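Local coordinates for general Secretion Pathway Protein (Vibrio vulnificus, PDB 4G54), which probably binds peptidoglycan in the periplasm, as part of a fused EpsA-EpsB component of the bacterial type II secretion system, at residues P131-R135 with T238-A242; R135-R139 with I190-L196; L138-G144 with T166-A170. All coordinates share one frame; numbering follows the deposited sequence.

Contact 1 of 3, residues P131-R135 with T238-A242; sequences PMPLR and TYPLA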
# COMPACT_ATOMS: atom_id res chain seq x y z
N PRO A 131 -3.75 -0.71 3.25
CA PRO A 131 -4.82 -0.65 4.27
C PRO A 131 -5.74 0.56 4.10
O PRO A 131 -5.28 1.73 3.91
CB PRO A 131 -3.99 -0.53 5.59
CG PRO A 131 -2.69 0.12 5.19
CD PRO A 131 -2.42 -0.42 3.77
N MET A 132 -7.04 0.33 4.20
CA MET A 132 -8.01 1.46 4.07
C MET A 132 -9.09 1.23 5.08
O MET A 132 -10.20 0.88 4.74
CB MET A 132 -8.52 1.56 2.61
CG MET A 132 -9.34 2.87 2.56
SD MET A 132 -9.72 3.06 0.76
CE MET A 132 -10.66 4.53 0.97
N PRO A 133 -8.83 1.51 6.36
CA PRO A 133 -9.85 1.36 7.39
C PRO A 133 -10.98 2.36 7.36
O PRO A 133 -12.04 2.08 7.95
CB PRO A 133 -9.06 1.53 8.67
CG PRO A 133 -7.91 2.48 8.34
CD PRO A 133 -7.54 1.86 6.95
N LEU A 134 -10.78 3.50 6.65
CA LEU A 134 -11.80 4.56 6.63
C LEU A 134 -12.47 4.61 5.28
O LEU A 134 -11.83 4.96 4.26
CB LEU A 134 -11.23 5.94 6.97
CG LEU A 134 -10.40 5.95 8.24
CD1 LEU A 134 -9.92 7.46 8.55
CD2 LEU A 134 -11.33 5.50 9.43
N ARG A 135 -13.70 4.14 5.24
CA ARG A 135 -14.36 3.94 3.93
C ARG A 135 -15.67 4.69 3.89
O ARG A 135 -16.44 4.47 2.93
CB ARG A 135 -14.72 2.44 3.74
CG ARG A 135 -13.45 1.55 3.79
CD ARG A 135 -13.12 1.00 2.52
NE ARG A 135 -12.01 0.04 2.63
CZ ARG A 135 -11.95 -1.08 1.97
NH1 ARG A 135 -12.97 -1.42 1.16
NH2 ARG A 135 -10.83 -1.86 2.08
N THR A 238 -12.39 -5.71 10.91
CA THR A 238 -13.43 -4.83 11.39
C THR A 238 -12.89 -3.42 11.07
O THR A 238 -11.64 -3.22 11.01
CB THR A 238 -13.68 -4.97 12.95
OG1 THR A 238 -12.43 -4.69 13.54
CG2 THR A 238 -14.10 -6.37 13.28
N TYR A 239 -13.84 -2.52 10.83
CA TYR A 239 -13.56 -1.09 10.53
C TYR A 239 -13.85 -0.27 11.79
O TYR A 239 -14.82 -0.59 12.50
CB TYR A 239 -14.58 -0.63 9.45
CG TYR A 239 -14.31 -1.18 8.09
CD1 TYR A 239 -13.16 -0.79 7.38
CD2 TYR A 239 -15.24 -2.06 7.47
CE1 TYR A 239 -12.89 -1.25 6.09
CE2 TYR A 239 -14.97 -2.56 6.11
CZ TYR A 239 -13.77 -2.15 5.45
OH TYR A 239 -13.41 -2.64 4.17
N PRO A 240 -13.15 0.85 12.01
CA PRO A 240 -13.47 1.73 13.17
C PRO A 240 -14.75 2.49 12.93
O PRO A 240 -14.97 2.93 11.74
CB PRO A 240 -12.28 2.66 13.29
CG PRO A 240 -11.62 2.64 11.92
CD PRO A 240 -11.97 1.30 11.25
N LEU A 241 -15.56 2.70 13.96
CA LEU A 241 -16.81 3.40 13.59
C LEU A 241 -16.73 4.85 13.90
O LEU A 241 -15.90 5.29 14.68
CB LEU A 241 -18.04 2.85 14.25
CG LEU A 241 -18.40 1.47 13.71
CD1 LEU A 241 -19.15 0.88 14.91
CD2 LEU A 241 -19.21 1.45 12.40
N ALA A 242 -17.59 5.62 13.25
CA ALA A 242 -17.92 6.91 13.75
C ALA A 242 -19.42 7.16 13.74
O ALA A 242 -20.18 6.51 12.98
CB ALA A 242 -17.19 8.08 13.08

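Contact 2 of 3, residues R135-R139 with I190-L196; sequences RETLR and IAGQRTL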
# COMPACT_ATOMS: atom_id res chain seq x y z
N ARG A 135 -13.70 4.14 5.24
CA ARG A 135 -14.36 3.94 3.93
C ARG A 135 -15.67 4.69 3.89
O ARG A 135 -16.44 4.47 2.93
CB ARG A 135 -14.72 2.44 3.74
CG ARG A 135 -13.45 1.55 3.79
CD ARG A 135 -13.12 1.00 2.52
NE ARG A 135 -12.01 0.04 2.63
CZ ARG A 135 -11.95 -1.08 1.97
NH1 ARG A 135 -12.97 -1.42 1.16
NH2 ARG A 135 -10.83 -1.86 2.08
N GLU A 136 -15.94 5.52 4.90
CA GLU A 136 -17.14 6.36 4.91
C GLU A 136 -16.81 7.82 5.22
O GLU A 136 -15.81 8.12 5.94
CB GLU A 136 -18.11 5.87 6.01
CG GLU A 136 -18.56 4.50 5.63
CD GLU A 136 -19.50 3.85 6.64
OE1 GLU A 136 -20.45 4.49 7.13
OE2 GLU A 136 -19.37 2.60 6.82
N THR A 137 -17.65 8.74 4.72
CA THR A 137 -17.32 10.12 4.92
C THR A 137 -17.35 10.56 6.36
O THR A 137 -18.31 10.23 7.08
CB THR A 137 -18.32 10.95 4.07
OG1 THR A 137 -18.06 10.61 2.69
CG2 THR A 137 -18.14 12.43 4.28
N LEU A 138 -16.28 11.30 6.72
CA LEU A 138 -16.20 11.86 8.09
C LEU A 138 -16.30 13.40 8.01
O LEU A 138 -15.66 14.01 7.13
CB LEU A 138 -14.86 11.42 8.71
CG LEU A 138 -14.74 9.85 8.74
CD1 LEU A 138 -13.38 9.64 9.26
CD2 LEU A 138 -15.73 9.13 9.71
N ARG A 139 -17.06 14.02 8.90
CA ARG A 139 -17.25 15.45 8.85
C ARG A 139 -17.41 16.00 10.25
O ARG A 139 -17.64 15.24 11.23
CB ARG A 139 -18.42 15.85 7.99
CG ARG A 139 -19.72 15.42 8.62
CD ARG A 139 -21.00 15.67 7.79
NE ARG A 139 -21.09 14.76 6.64
CZ ARG A 139 -21.02 15.16 5.37
NH1 ARG A 139 -20.71 16.45 5.05
NH2 ARG A 139 -21.16 14.24 4.40
N ILE A 190 -14.15 18.51 4.56
CA ILE A 190 -14.93 17.25 4.78
C ILE A 190 -14.03 16.08 4.32
O ILE A 190 -13.48 16.10 3.17
CB ILE A 190 -16.16 17.24 3.94
CG1 ILE A 190 -17.05 18.31 4.54
CG2 ILE A 190 -16.90 15.87 4.02
CD1 ILE A 190 -18.19 18.84 3.58
N ALA A 191 -13.82 15.04 5.17
CA ALA A 191 -12.98 13.94 4.74
C ALA A 191 -13.87 12.90 4.01
O ALA A 191 -14.40 11.93 4.57
CB ALA A 191 -12.30 13.27 6.03
N GLY A 192 -14.11 13.21 2.73
CA GLY A 192 -14.99 12.37 1.87
C GLY A 192 -14.17 11.41 1.03
O GLY A 192 -13.01 11.15 1.35
N GLN A 193 -14.77 10.84 -0.01
CA GLN A 193 -14.10 9.78 -0.71
C GLN A 193 -12.76 10.24 -1.28
O GLN A 193 -11.81 9.45 -1.09
CB GLN A 193 -15.07 9.43 -1.87
CG GLN A 193 -14.55 8.20 -2.69
CD GLN A 193 -13.48 8.56 -3.75
OE1 GLN A 193 -12.47 7.81 -3.97
NE2 GLN A 193 -13.68 9.67 -4.38
N ARG A 194 -12.70 11.37 -1.99
CA ARG A 194 -11.43 11.67 -2.70
C ARG A 194 -10.30 11.92 -1.62
O ARG A 194 -9.17 11.44 -1.80
CB ARG A 194 -11.59 12.88 -3.56
CG ARG A 194 -10.35 13.00 -4.44
CD ARG A 194 -10.48 14.32 -5.22
NE ARG A 194 -9.38 14.27 -6.23
CZ ARG A 194 -8.95 15.31 -6.95
NH1 ARG A 194 -7.98 15.12 -7.88
NH2 ARG A 194 -9.47 16.49 -6.81
N THR A 195 -10.68 12.59 -0.53
CA THR A 195 -9.71 12.99 0.49
C THR A 195 -9.25 11.76 1.26
O THR A 195 -8.03 11.56 1.45
CB THR A 195 -10.39 13.93 1.45
OG1 THR A 195 -10.77 15.11 0.66
CG2 THR A 195 -9.46 14.39 2.59
N LEU A 196 -10.19 10.92 1.72
CA LEU A 196 -9.76 9.68 2.47
C LEU A 196 -9.06 8.66 1.54
O LEU A 196 -8.13 7.97 2.03
CB LEU A 196 -10.97 9.04 3.12
CG LEU A 196 -11.53 9.84 4.35
CD1 LEU A 196 -12.83 9.14 4.88
CD2 LEU A 196 -10.48 9.93 5.50

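Contact 3 of 3, residues L138-G144 with T166-A170; sequences LRLGMHG and TQFNA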
# COMPACT_ATOMS: atom_id res chain seq x y z
N LEU A 138 -16.28 11.30 6.72
CA LEU A 138 -16.20 11.86 8.09
C LEU A 138 -16.30 13.40 8.01
O LEU A 138 -15.66 14.01 7.13
CB LEU A 138 -14.86 11.42 8.71
CG LEU A 138 -14.74 9.85 8.74
CD1 LEU A 138 -13.38 9.64 9.26
CD2 LEU A 138 -15.73 9.13 9.71
N ARG A 139 -17.06 14.02 8.90
CA ARG A 139 -17.25 15.45 8.85
C ARG A 139 -17.41 16.00 10.25
O ARG A 139 -17.64 15.24 11.23
CB ARG A 139 -18.42 15.85 7.99
CG ARG A 139 -19.72 15.42 8.62
CD ARG A 139 -21.00 15.67 7.79
NE ARG A 139 -21.09 14.76 6.64
CZ ARG A 139 -21.02 15.16 5.37
NH1 ARG A 139 -20.71 16.45 5.05
NH2 ARG A 139 -21.16 14.24 4.40
N LEU A 140 -17.26 17.32 10.31
CA LEU A 140 -17.41 18.04 11.55
C LEU A 140 -18.62 17.57 12.34
O LEU A 140 -19.74 17.55 11.81
CB LEU A 140 -17.60 19.55 11.21
CG LEU A 140 -17.67 20.49 12.43
CD1 LEU A 140 -16.22 20.68 13.00
CD2 LEU A 140 -18.22 21.83 11.88
N GLY A 141 -18.37 17.32 13.61
CA GLY A 141 -19.45 16.91 14.55
C GLY A 141 -19.46 15.44 14.82
O GLY A 141 -20.02 14.97 15.83
N MET A 142 -18.85 14.67 13.96
CA MET A 142 -18.84 13.24 14.15
C MET A 142 -17.79 12.83 15.22
O MET A 142 -16.86 13.57 15.52
CB MET A 142 -18.55 12.46 12.83
CG MET A 142 -19.70 12.64 11.84
SD MET A 142 -19.36 11.81 10.26
CE MET A 142 -19.54 10.09 10.71
N HIS A 143 -17.95 11.64 15.78
CA HIS A 143 -17.04 11.18 16.83
C HIS A 143 -16.89 9.68 16.83
O HIS A 143 -17.82 8.98 16.39
CB HIS A 143 -17.48 11.69 18.21
CG HIS A 143 -18.77 11.11 18.66
ND1 HIS A 143 -19.99 11.61 18.25
CD2 HIS A 143 -19.04 10.03 19.43
CE1 HIS A 143 -20.96 10.90 18.81
NE2 HIS A 143 -20.41 9.92 19.51
N GLY A 144 -15.76 9.18 17.31
CA GLY A 144 -15.56 7.75 17.44
C GLY A 144 -14.18 7.32 17.08
O GLY A 144 -13.34 8.18 16.75
N THR A 166 -11.12 12.30 19.69
CA THR A 166 -12.11 11.40 19.24
C THR A 166 -13.21 12.14 18.55
O THR A 166 -14.14 11.53 18.01
CB THR A 166 -12.76 10.75 20.55
OG1 THR A 166 -11.69 10.11 21.24
CG2 THR A 166 -13.77 9.70 20.17
N GLN A 167 -13.15 13.45 18.56
CA GLN A 167 -14.24 14.31 18.02
C GLN A 167 -13.71 15.04 16.81
O GLN A 167 -12.62 15.64 16.85
CB GLN A 167 -14.70 15.38 19.05
CG GLN A 167 -15.51 14.77 20.15
CD GLN A 167 -17.02 14.86 19.80
OE1 GLN A 167 -17.41 15.53 18.80
NE2 GLN A 167 -17.88 14.19 20.62
N PHE A 168 -14.49 15.03 15.73
CA PHE A 168 -14.10 15.78 14.52
C PHE A 168 -14.53 17.22 14.85
O PHE A 168 -15.68 17.64 14.65
CB PHE A 168 -14.83 15.17 13.27
CG PHE A 168 -14.29 15.67 11.92
CD1 PHE A 168 -14.01 17.01 11.69
CD2 PHE A 168 -14.16 14.74 10.88
CE1 PHE A 168 -13.54 17.40 10.39
CE2 PHE A 168 -13.68 15.11 9.63
CZ PHE A 168 -13.43 16.45 9.32
N ASN A 169 -13.53 17.99 15.29
CA ASN A 169 -13.76 19.36 15.74
C ASN A 169 -13.26 20.41 14.76
O ASN A 169 -12.81 20.08 13.65
CB ASN A 169 -13.15 19.52 17.16
CG ASN A 169 -11.67 19.20 17.18
OD1 ASN A 169 -11.01 19.21 16.15
ND2 ASN A 169 -11.14 18.93 18.39
N ALA A 170 -13.31 21.68 15.12
CA ALA A 170 -12.95 22.74 14.18
C ALA A 170 -11.50 22.64 13.80
O ALA A 170 -11.14 22.89 12.63
CB ALA A 170 -13.32 24.14 14.81

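Contact 1 of 3, residues P131-R135 with T238-A242
Met132 O takes a hydrogen bond from Arg135 and lies at the edge of the Tyr239 ring. Arg135 NE donates to Met132 O over 2.9 Å, nearly straight at 164° and within both the carbonyl plane and the guanidinium plane. At the edge of the Tyr239 ring, CE1 stands 3.7 Å from the same Met132 O. The arginine can turn back onto its own chain because it bends at chi2 (-110°). NH1 and NH2 are held by Ser56 and Ile59, so the guanidinium is fixed in rotation and presents a face to the tyrosine. Over the centre of that face lies the phenol oxygen, with Tyr239 OH 3.1 Å from Arg135 CZ. It is not hydrogen-bonded there, since the N-H bonds run in the guanidinium plane while the oxygen sits above it. The ring is steeply inclined to the guanidinium, 62° between the planes.

Residues 131-135 continue from the end of strand 125-131, the last in sequence of the six-stranded antiparallel sheet, and form the link toward the helical part that begins with helix 145-158. Tyr239 and Pro240 of the C-terminal tail lie against Met132 to Arg135 in an irregular loop-to-loop contact, with no hydrogen bond between the two segments. Pro133 O lies 3.1 Å from Tyr239 CD1, approaching the ring obliquely. The same oxygen is near the next residue, where Pro240 CD comes within 3.4 Å of Pro133 O.

Beyond the ring the contact is apolar. Pro133 CB meets Pro240 CD, and Leu134 reaches the proline with one branch only, CD2 lying 3.8 Å from Pro240 CG. Leu134 crosses Pro240 at about a right angle, and it also touches Ala146 and Leu150 of helix 145-158.

Contact 2 of 3, residues R135-R139 with I190-L196
Methyl meets methyl where Thr137 crosses Ile190 at a slant, CG2 of the threonine 3.7 Å from CG2 of the isoleucine. The threonine OG1, anti to the carbonyl carbon, lies 3.6 Å from Gly192 CA. Arg139 and Ile190 instead lie side by side and point the same way. The bend of the arginine at chi3 (72°) brings its guanidinium over the isoleucine, so that Ile190 CG2 sits over one face and CD1 is 3.8 Å from Arg139 NH1. This is apolar cover for a charged group.

Leu138 and Ala191 pair their backbones as a single antiparallel hydrogen-bonded bridge. Leu138 N donates to Ala191 O, and Ala191 N returns the bond to Leu138 O, each over 2.9 Å. Ala191 is also the centre of an inverse gamma turn, just before Gly192 at the N-cap of helix 193-202. From the first turn of that helix Leu196 projects toward the link, its CD1 3.3 Å from Glu136 O. Leu138, Ala191 and Leu196 all touch Leu150, so the bridge ties the link after strand 125-131 to the turn that leads into helix 193-202, alongside helix 145-158.

Contact 3 of 3, residues L138-G144 with T166-A170
Two helix starts are joined here by a short backbone bridge, His143 with Gln167, in the helical part that is putatively peptidoglycan-binding. Gly144 is the N-cap of helix 145-158, and Asn169 that of helix 170-182, where its OD1 caps Leu172 N. Three backbone bonds join the segments. Gly144 N donates to Thr166 O, Phe168 N donates to Met142 O over 2.8 Å, and Gly141 N reaches Phe168 O almost perfectly straight, at 177°. Gly141 has the positive phi expected at the third position of this type II beta turn, Arg139 to Met142, where a side chain would jam against the preceding carbonyl.

Phe168 is the chief side chain, buried and directed at the turn. With CG anti to the backbone N (chi1 -168°), the ring lies under the chain that enters the turn: Arg139 C sits 3.5 Å above the ring plane over its centre, and Leu140 N is offset toward the rim. The Arg139-Leu140 peptide lies across that face of the ring. Leu138 O approaches the ring obliquely, 3.4 Å from Phe168 CE2. Ile147, Leu150, Met173 and Val176 of helices 145-158 and 170-182 also pack on this phenylalanine, making it a hub between them.

Out at the surface, His143 and Gln167 run side by side in the same direction, imidazole and amide planes only 19° apart. Thr166 sends its hydroxyl elsewhere, to Glu148. Leu140 turns back over the start of helix 170-182, with CD1 3.5 Å from Asn169 C.

Overall arrangement
Contacts 1, 2 and 3 follow one another along the link 131-144 between strand 125-131 of the sheet and helix 145-158. In turn the link meets the C-terminal tail, the start of helix 193-202 and the loop before helix 170-182. Contact 3 is nested within the chain loop closed by contact 1. Centres of contacts 1 and 2 are about 11 Å apart, those of 2 and 3 about 12 Å, and those of 1 and 3 about 15 Å. Arg135 is shared by contacts 1 and 2, Leu138 and Arg139 by 2 and 3. Ala242 of the tail packs on Leu138 and Met142, connecting the three contacts. The link thus meets both the tail and the helical, probably peptidoglycan-binding part.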